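Local coordinates for protein beta subunit of photoactivated adenylyl cyclase (Beggiatoa sp. PS, PDB 5M2A) that makes cyclic AMP from ATP when blue light is absorbed by the flavin of its BLUF sensor domain, at residues R182-Y194 and R220-L232. Residues are numbered along the deposited sequence; the frame is centred on the assembly and turned at random. Where two conformers were deposited one is given.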
ATOM      1  N   ARG A 182      17.634  -1.408  -2.997  1.00 15.96           N
ATOM      2  CA  ARG A 182      18.483  -2.377  -2.312  1.00 15.25           C
ATOM      3  C   ARG A 182      18.272  -2.295  -0.809  1.00 15.01           C
ATOM      4  O   ARG A 182      18.154  -3.318  -0.124  1.00 18.00           O
ATOM      5  CB  ARG A 182      19.953  -2.131  -2.660  1.00 19.27           C
ATOM      6  CG  ARG A 182      20.897  -3.187  -2.090  1.00 16.42           C
ATOM      7  CD  ARG A 182      20.574  -4.584  -2.624  1.00 20.06           C
ATOM      8  NE  ARG A 182      21.577  -5.571  -2.211  1.00 25.61           N
ATOM      9  CZ  ARG A 182      22.720  -5.776  -2.856  1.00 25.58           C
ATOM     10  NH1 ARG A 182      23.006  -5.054  -3.934  1.00 21.20           N
ATOM     11  NH2 ARG A 182      23.584  -6.693  -2.424  1.00 27.42           N
ATOM     12  N   TYR A 183      18.217  -1.069  -0.294  1.00 15.93           N
ATOM     13  CA  TYR A 183      17.933  -0.831   1.117  1.00 16.36           C
ATOM     14  C   TYR A 183      16.582  -1.413   1.513  1.00 18.08           C
ATOM     15  O   TYR A 183      16.469  -2.145   2.505  1.00 17.13           O
ATOM     16  CB  TYR A 183      17.979   0.675   1.377  1.00 15.72           C
ATOM     17  CG  TYR A 183      17.638   1.034   2.785  1.00 15.70           C
ATOM     18  CD1 TYR A 183      18.509   0.717   3.820  1.00 14.91           C
ATOM     19  CD2 TYR A 183      16.458   1.688   3.080  1.00 16.83           C
ATOM     20  CE1 TYR A 183      18.200   1.038   5.122  1.00 19.07           C
ATOM     21  CE2 TYR A 183      16.138   2.028   4.390  1.00 21.05           C
ATOM     22  CZ  TYR A 183      17.014   1.690   5.398  1.00 21.91           C
ATOM     23  OH  TYR A 183      16.708   2.017   6.686  1.00 22.76           O
ATOM     24  N   PHE A 184      15.537  -1.107   0.739  1.00 14.59           N
ATOM     25  CA  PHE A 184      14.225  -1.698   1.019  1.00 17.12           C
ATOM     26  C   PHE A 184      14.253  -3.221   0.957  1.00 17.78           C
ATOM     27  O   PHE A 184      13.628  -3.891   1.792  1.00 18.25           O
ATOM     28  CB  PHE A 184      13.190  -1.155   0.034  1.00 15.22           C
ATOM     29  CG  PHE A 184      12.792   0.266   0.283  1.00 15.96           C
ATOM     30  CD1 PHE A 184      13.155   0.930   1.457  1.00 18.34           C
ATOM     31  CD2 PHE A 184      12.025   0.947  -0.658  1.00 15.78           C
ATOM     32  CE1 PHE A 184      12.760   2.260   1.676  1.00 18.79           C
ATOM     33  CE2 PHE A 184      11.634   2.255  -0.454  1.00 19.42           C
ATOM     34  CZ  PHE A 184      12.005   2.924   0.721  1.00 17.80           C
ATOM     35  N   SER A 185      14.915  -3.791  -0.061  1.00 17.03           N
ATOM     36  CA  SER A 185      14.974  -5.244  -0.182  0.70 17.57           C
ATOM     37  C   SER A 185      15.596  -5.873   1.056  1.00 19.34           C
ATOM     38  O   SER A 185      15.096  -6.881   1.571  1.00 19.93           O
ATOM     39  CB  SER A 185      15.767  -5.633  -1.434  0.70 17.90           C
ATOM     40  OG  SER A 185      15.783  -7.041  -1.617  0.70 23.74           O
ATOM     41  N   ILE A 186      16.685  -5.290   1.545  1.00 17.60           N
ATOM     42  CA  ILE A 186      17.371  -5.831   2.715  1.00 15.32           C
ATOM     43  C   ILE A 186      16.487  -5.717   3.945  1.00 15.43           C
ATOM     44  O   ILE A 186      16.316  -6.678   4.696  1.00 15.82           O
ATOM     45  CB  ILE A 186      18.705  -5.095   2.927  1.00 15.87           C
ATOM     46  CG1 ILE A 186      19.704  -5.493   1.843  1.00 22.43           C
ATOM     47  CG2 ILE A 186      19.279  -5.381   4.333  1.00 17.28           C
ATOM     48  CD1 ILE A 186      20.918  -4.557   1.765  1.00 21.06           C
ATOM     49  N   CYS A 187      15.919  -4.534   4.171  1.00 18.08           N
ATOM     50  CA  CYS A 187      15.086  -4.342   5.353  1.00 18.09           C
ATOM     51  C   CYS A 187      13.895  -5.278   5.338  1.00 15.25           C
ATOM     52  O   CYS A 187      13.608  -5.953   6.332  1.00 15.92           O
ATOM     53  CB  CYS A 187      14.624  -2.895   5.450  1.00 19.75           C
ATOM     54  SG  CYS A 187      15.955  -1.699   5.803  1.00 18.40           S
ATOM     55  N   THR A 188      13.191  -5.343   4.210  1.00 16.32           N
ATOM     56  CA  THR A 188      11.988  -6.168   4.144  1.00 20.01           C
ATOM     57  C   THR A 188      12.302  -7.644   4.376  1.00 20.99           C
ATOM     58  O   THR A 188      11.570  -8.350   5.092  1.00 19.41           O
ATOM     59  CB  THR A 188      11.317  -5.973   2.785  1.00 19.11           C
ATOM     60  OG1 THR A 188      10.955  -4.607   2.645  1.00 18.32           O
ATOM     61  CG2 THR A 188      10.055  -6.832   2.680  1.00 18.63           C
ATOM     62  N   ARG A 189      13.369  -8.145   3.751  1.00 18.16           N
ATOM     63  CA  ARG A 189      13.718  -9.550   3.925  1.00 19.51           C
ATOM     64  C   ARG A 189      13.964  -9.877   5.391  1.00 16.95           C
ATOM     65  O   ARG A 189      13.454 -10.876   5.914  1.00 18.85           O
ATOM     66  CB  ARG A 189      14.946  -9.906   3.077  1.00 18.18           C
ATOM     67  CG  ARG A 189      15.476 -11.307   3.342  1.00 23.72           C
ATOM     68  CD  ARG A 189      16.598 -11.700   2.386  1.00 28.15           C
ATOM     69  NE  ARG A 189      17.509 -10.595   2.108  1.00 23.63           N
ATOM     70  CZ  ARG A 189      18.555 -10.273   2.866  1.00 33.62           C
ATOM     71  NH1 ARG A 189      18.828 -10.963   3.978  1.00 26.53           N
ATOM     72  NH2 ARG A 189      19.328  -9.248   2.516  1.00 31.23           N
ATOM     73  N   ILE A 190      14.725  -9.029   6.074  1.00 17.02           N
ATOM     74  CA  ILE A 190      15.143  -9.337   7.432  1.00 18.63           C
ATOM     75  C   ILE A 190      13.984  -9.160   8.402  1.00 16.71           C
ATOM     76  O   ILE A 190      13.760 -10.013   9.261  1.00 18.46           O
ATOM     77  CB  ILE A 190      16.359  -8.480   7.821  1.00 18.55           C
ATOM     78  CG1 ILE A 190      17.557  -8.901   6.948  1.00 17.76           C
ATOM     79  CG2 ILE A 190      16.692  -8.634   9.306  1.00 18.58           C
ATOM     80  CD1 ILE A 190      18.794  -8.020   7.112  1.00 19.83           C
ATOM     81  N   ILE A 191      13.243  -8.052   8.279  1.00 16.93           N
ATOM     82  CA  ILE A 191      12.044  -7.848   9.100  1.00 14.69           C
ATOM     83  C   ILE A 191      11.132  -9.064   8.989  1.00 14.59           C
ATOM     84  O   ILE A 191      10.634  -9.592   9.991  1.00 17.27           O
ATOM     85  CB  ILE A 191      11.311  -6.566   8.663  1.00 15.23           C
ATOM     86  CG1 ILE A 191      12.136  -5.327   9.029  1.00 15.86           C
ATOM     87  CG2 ILE A 191       9.879  -6.513   9.279  1.00 15.22           C
ATOM     88  CD1 ILE A 191      11.654  -4.036   8.369  1.00 16.29           C
ATOM     89  N   SER A 192      10.887  -9.518   7.754  1.00 15.86           N
ATOM     90  CA  SER A 192       9.950 -10.617   7.529  1.00 16.96           C
ATOM     91  C   SER A 192      10.509 -11.946   8.025  1.00 23.71           C
ATOM     92  O   SER A 192       9.753 -12.816   8.478  1.00 21.47           O
ATOM     93  CB  SER A 192       9.604 -10.703   6.038  1.00 25.12           C
ATOM     94  OG  SER A 192       9.066  -9.467   5.586  1.00 29.59           O
ATOM     95  N   ALA A 193      11.830 -12.123   7.949  1.00 22.91           N
ATOM     96  CA  ALA A 193      12.444 -13.338   8.478  1.00 24.37           C
ATOM     97  C   ALA A 193      12.257 -13.450   9.984  1.00 24.39           C
ATOM     98  O   ALA A 193      12.132 -14.562  10.513  1.00 21.89           O
ATOM     99  CB  ALA A 193      13.932 -13.371   8.139  1.00 25.61           C
ATOM    100  N   TYR A 194      12.240 -12.321  10.687  1.00 18.87           N
ATOM    101  CA  TYR A 194      12.054 -12.321  12.129  1.00 17.65           C
ATOM    102  C   TYR A 194      10.582 -12.238  12.528  1.00 24.38           C
ATOM    103  O   TYR A 194      10.285 -12.084  13.713  1.00 20.94           O
ATOM    104  CB  TYR A 194      12.845 -11.169  12.769  1.00 18.17           C
ATOM    105  CG  TYR A 194      14.325 -11.462  12.935  1.00 22.36           C
ATOM    106  CD1 TYR A 194      14.795 -12.136  14.053  1.00 24.88           C
ATOM    107  CD2 TYR A 194      15.251 -11.059  11.976  1.00 24.21           C
ATOM    108  CE1 TYR A 194      16.150 -12.404  14.216  1.00 24.92           C
ATOM    109  CE2 TYR A 194      16.594 -11.313  12.134  1.00 21.71           C
ATOM    110  CZ  TYR A 194      17.042 -11.983  13.252  1.00 21.87           C
ATOM    111  OH  TYR A 194      18.380 -12.247  13.403  1.00 23.41           O
ATOM    112  N   ARG A 220      17.274  -7.795  17.119  1.00 16.17           N
ATOM    113  CA  ARG A 220      18.085  -8.591  16.191  1.00 17.33           C
ATOM    114  C   ARG A 220      17.857  -8.166  14.745  1.00 18.61           C
ATOM    115  O   ARG A 220      18.804  -8.107  13.946  1.00 20.20           O
ATOM    116  CB  ARG A 220      17.763 -10.080  16.369  1.00 19.23           C
ATOM    117  CG  ARG A 220      18.187 -10.610  17.704  1.00 16.30           C
ATOM    118  CD  ARG A 220      17.733 -12.049  17.946  1.00 17.40           C
ATOM    119  NE  ARG A 220      18.276 -12.500  19.226  1.00 22.23           N
ATOM    120  CZ  ARG A 220      17.629 -13.298  20.069  1.00 24.16           C
ATOM    121  NH1 ARG A 220      16.415 -13.723  19.764  1.00 24.37           N
ATOM    122  NH2 ARG A 220      18.187 -13.664  21.216  1.00 22.81           N
ATOM    123  N   THR A 221      16.601  -7.920  14.376  1.00 20.36           N
ATOM    124  CA  THR A 221      16.308  -7.349  13.069  1.00 19.07           C
ATOM    125  C   THR A 221      17.152  -6.109  12.815  1.00 17.85           C
ATOM    126  O   THR A 221      17.818  -5.986  11.779  1.00 16.49           O
ATOM    127  CB  THR A 221      14.827  -6.993  12.996  1.00 18.96           C
ATOM    128  OG1 THR A 221      14.049  -8.193  12.950  1.00 17.65           O
ATOM    129  CG2 THR A 221      14.551  -6.157  11.758  1.00 20.09           C
ATOM    130  N   SER A 222      17.112  -5.170  13.756  1.00 15.44           N
ATOM    131  CA  SER A 222      17.821  -3.905  13.594  1.00 15.45           C
ATOM    132  C   SER A 222      19.320  -4.125  13.444  1.00 14.44           C
ATOM    133  O   SER A 222      19.973  -3.507  12.594  1.00 16.94           O
ATOM    134  CB  SER A 222      17.521  -3.007  14.797  1.00 19.12           C
ATOM    135  OG  SER A 222      16.115  -2.838  14.927  1.00 17.25           O
ATOM    136  N   LEU A 223      19.903  -4.960  14.309  1.00 16.44           N
ATOM    137  CA  LEU A 223      21.341  -5.214  14.217  1.00 17.65           C
ATOM    138  C   LEU A 223      21.695  -5.943  12.929  1.00 18.47           C
ATOM    139  O   LEU A 223      22.738  -5.677  12.320  1.00 17.80           O
ATOM    140  CB  LEU A 223      21.806  -6.022  15.428  1.00 15.71           C
ATOM    141  CG  LEU A 223      21.538  -5.332  16.759  1.00 21.05           C
ATOM    142  CD1 LEU A 223      21.803  -6.302  17.916  1.00 20.18           C
ATOM    143  CD2 LEU A 223      22.403  -4.083  16.881  1.00 17.61           C
ATOM    144  N   ASP A 224      20.844  -6.872  12.504  1.00 18.40           N
ATOM    145  CA  ASP A 224      21.110  -7.588  11.261  1.00 18.08           C
ATOM    146  C   ASP A 224      21.075  -6.649  10.065  1.00 18.77           C
ATOM    147  O   ASP A 224      21.890  -6.782   9.139  1.00 18.26           O
ATOM    148  CB  ASP A 224      20.103  -8.730  11.075  1.00 16.62           C
ATOM    149  CG  ASP A 224      20.439  -9.949  11.922  1.00 28.14           C
ATOM    150  OD1 ASP A 224      21.390  -9.870  12.733  1.00 23.59           O
ATOM    151  OD2 ASP A 224      19.751 -10.987  11.778  1.00 25.52           O
ATOM    152  N   ILE A 225      20.137  -5.696  10.057  1.00 15.96           N
ATOM    153  CA  ILE A 225      20.107  -4.678   9.007  0.50 17.27           C
ATOM    154  C   ILE A 225      21.419  -3.911   8.979  1.00 18.26           C
ATOM    155  O   ILE A 225      22.067  -3.767   7.931  1.00 15.32           O
ATOM    156  CB  ILE A 225      18.934  -3.708   9.227  0.50 18.24           C
ATOM    157  CG1 ILE A 225      17.601  -4.425   9.084  0.50 20.09           C
ATOM    158  CG2 ILE A 225      19.024  -2.539   8.250  0.50 19.09           C
ATOM    159  CD1 ILE A 225      17.412  -5.006   7.764  0.50 23.00           C
ATOM    160  N   ILE A 226      21.803  -3.383  10.140  1.00 18.35           N
ATOM    161  CA  ILE A 226      23.053  -2.636  10.239  1.00 21.86           C
ATOM    162  C   ILE A 226      24.220  -3.486   9.762  1.00 23.02           C
ATOM    163  O   ILE A 226      25.087  -3.021   9.006  1.00 18.37           O
ATOM    164  CB  ILE A 226      23.248  -2.169  11.689  1.00 17.72           C
ATOM    165  CG1 ILE A 226      22.171  -1.147  12.071  1.00 18.57           C
ATOM    166  CG2 ILE A 226      24.684  -1.660  11.934  1.00 20.54           C
ATOM    167  CD1 ILE A 226      22.042  -0.966  13.584  1.00 21.28           C
ATOM    168  N   SER A 227      24.248  -4.748  10.186  1.00 18.42           N
ATOM    169  CA  SER A 227      25.349  -5.635   9.832  1.00 17.97           C
ATOM    170  C   SER A 227      25.397  -5.880   8.332  1.00 19.10           C
ATOM    171  O   SER A 227      26.473  -5.870   7.726  1.00 19.56           O
ATOM    172  CB  SER A 227      25.218  -6.957  10.591  1.00 18.95           C
ATOM    173  OG  SER A 227      26.200  -7.886  10.152  1.00 26.32           O
ATOM    174  N   GLU A 228      24.233  -6.096   7.710  1.00 18.66           N
ATOM    175  CA  GLU A 228      24.225  -6.364   6.281  1.00 17.32           C
ATOM    176  C   GLU A 228      24.653  -5.137   5.490  1.00 19.08           C
ATOM    177  O   GLU A 228      25.338  -5.262   4.466  1.00 18.54           O
ATOM    178  CB  GLU A 228      22.844  -6.834   5.834  1.00 19.98           C
ATOM    179  CG  GLU A 228      22.527  -8.256   6.292  1.00 25.92           C
ATOM    180  CD  GLU A 228      21.645  -9.009   5.297  1.00 33.22           C
ATOM    181  OE1 GLU A 228      21.415  -8.484   4.186  1.00 32.08           O
ATOM    182  OE2 GLU A 228      21.181 -10.126   5.621  1.00 33.94           O
ATOM    183  N   LEU A 229      24.257  -3.946   5.939  1.00 19.18           N
ATOM    184  CA  LEU A 229      24.719  -2.739   5.257  1.00 19.65           C
ATOM    185  C   LEU A 229      26.226  -2.576   5.379  1.00 20.06           C
ATOM    186  O   LEU A 229      26.895  -2.164   4.421  1.00 17.76           O
ATOM    187  CB  LEU A 229      24.014  -1.508   5.815  1.00 16.45           C
ATOM    188  CG  LEU A 229      22.500  -1.436   5.644  1.00 22.79           C
ATOM    189  CD1 LEU A 229      22.020  -0.029   5.983  1.00 18.37           C
ATOM    190  CD2 LEU A 229      22.032  -1.852   4.261  1.00 24.41           C
ATOM    191  N   LYS A 230      26.777  -2.847   6.564  1.00 18.69           N
ATOM    192  CA  LYS A 230      28.226  -2.764   6.731  1.00 21.75           C
ATOM    193  C   LYS A 230      28.932  -3.745   5.803  1.00 21.36           C
ATOM    194  O   LYS A 230      29.932  -3.403   5.165  1.00 21.09           O
ATOM    195  CB  LYS A 230      28.606  -3.030   8.190  1.00 20.52           C
ATOM    196  CG  LYS A 230      30.090  -2.833   8.488  1.00 24.00           C
ATOM    197  CD  LYS A 230      30.383  -3.133   9.949  1.00 32.47           C
ATOM    198  CE  LYS A 230      31.871  -3.091  10.242  1.00 42.02           C
ATOM    199  NZ  LYS A 230      32.126  -3.417  11.674  1.00 48.04           N
ATOM    200  N   GLN A 231      28.416  -4.975   5.704  1.00 20.78           N
ATOM    201  CA  GLN A 231      28.974  -5.927   4.741  1.00 22.47           C
ATOM    202  C   GLN A 231      28.902  -5.381   3.319  1.00 20.04           C
ATOM    203  O   GLN A 231      29.871  -5.472   2.558  1.00 21.27           O
ATOM    204  CB  GLN A 231      28.240  -7.267   4.823  1.00 23.72           C
ATOM    205  CG  GLN A 231      28.532  -8.060   6.078  1.00 29.53           C
ATOM    206  CD  GLN A 231      27.855  -9.419   6.073  1.00 43.85           C
ATOM    207  OE1 GLN A 231      27.882 -10.138   5.072  1.00 49.47           O
ATOM    208  NE2 GLN A 231      27.234  -9.773   7.193  1.00 41.38           N
ATOM    209  N   LEU A 232      27.748  -4.823   2.940  1.00 19.10           N
ATOM    210  CA  LEU A 232      27.546  -4.353   1.574  1.00 17.74           C
ATOM    211  C   LEU A 232      28.503  -3.218   1.231  1.00 17.54           C
ATOM    212  O   LEU A 232      29.070  -3.183   0.129  1.00 18.44           O
ATOM    213  CB  LEU A 232      26.081  -3.913   1.406  1.00 19.82           C
ATOM    214  CG  LEU A 232      25.680  -3.412   0.019  1.00 23.02           C
ATOM    215  CD1 LEU A 232      25.815  -4.522  -1.014  1.00 27.77           C
ATOM    216  CD2 LEU A 232      24.261  -2.875   0.075  1.00 22.20           C
TER
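Arg220 slides the root of its side chain under the ring of Tyr194, CB 3.6 Å from Tyr194 CE1, and its side chain also touches Trp307. The same ring face lies over the start of the next residue, with the backbone N of Thr221 beneath its centre. Thr221 turns CG2 to Ile191 CG1, while its OG1, close to Tyr194 CB, is hydrogen-bonded to Ala217 O within its own helix. One turn on, Asp224 OD2 accepts a very short hydrogen bond (2.5 Å) from Tyr194 OH, lying in the plane of the ring at its edge. Asp224 CB also backs Ile190 CG2. Ile225 sends CD1 into the middle of the contact, against Ile190 CD1 and the backbone of Cys187. Here the near-antiparallel helices, their axes 148° apart, pack knobs-into-holes: Ile190 sits among Thr221, Asp224, Ile225 and Glu228, and Ile186 enters the next hole. Both helices lie on the central sheet of the cyclase catalytic domain, Cys187 touching Val206 and Leu229 touching Thr247. Glu228 is gripped end-on by Arg189, whose NH2 meets Glu228 OE1 at 2.8 Å. Arg189 NH1 reaches Glu228 OE2 at 3.0 Å, and both bonds are nearly straight. The guanidinium and carboxylate planes are only 19° apart. A bend at chi3 (39°) swings the arginine tip across. Replacing Glu228 by alanine is likely to leave the Arg189 guanidinium without its mate and to open a gap beside Ile190 CD1. Leu229 splits its methyls between the Tyr183 ring edge (CD1) and Ile186 CD1 (CD2). Leu232 lays CD1 over one face of the Arg182 guanidinium, 3.4 Å from NH2.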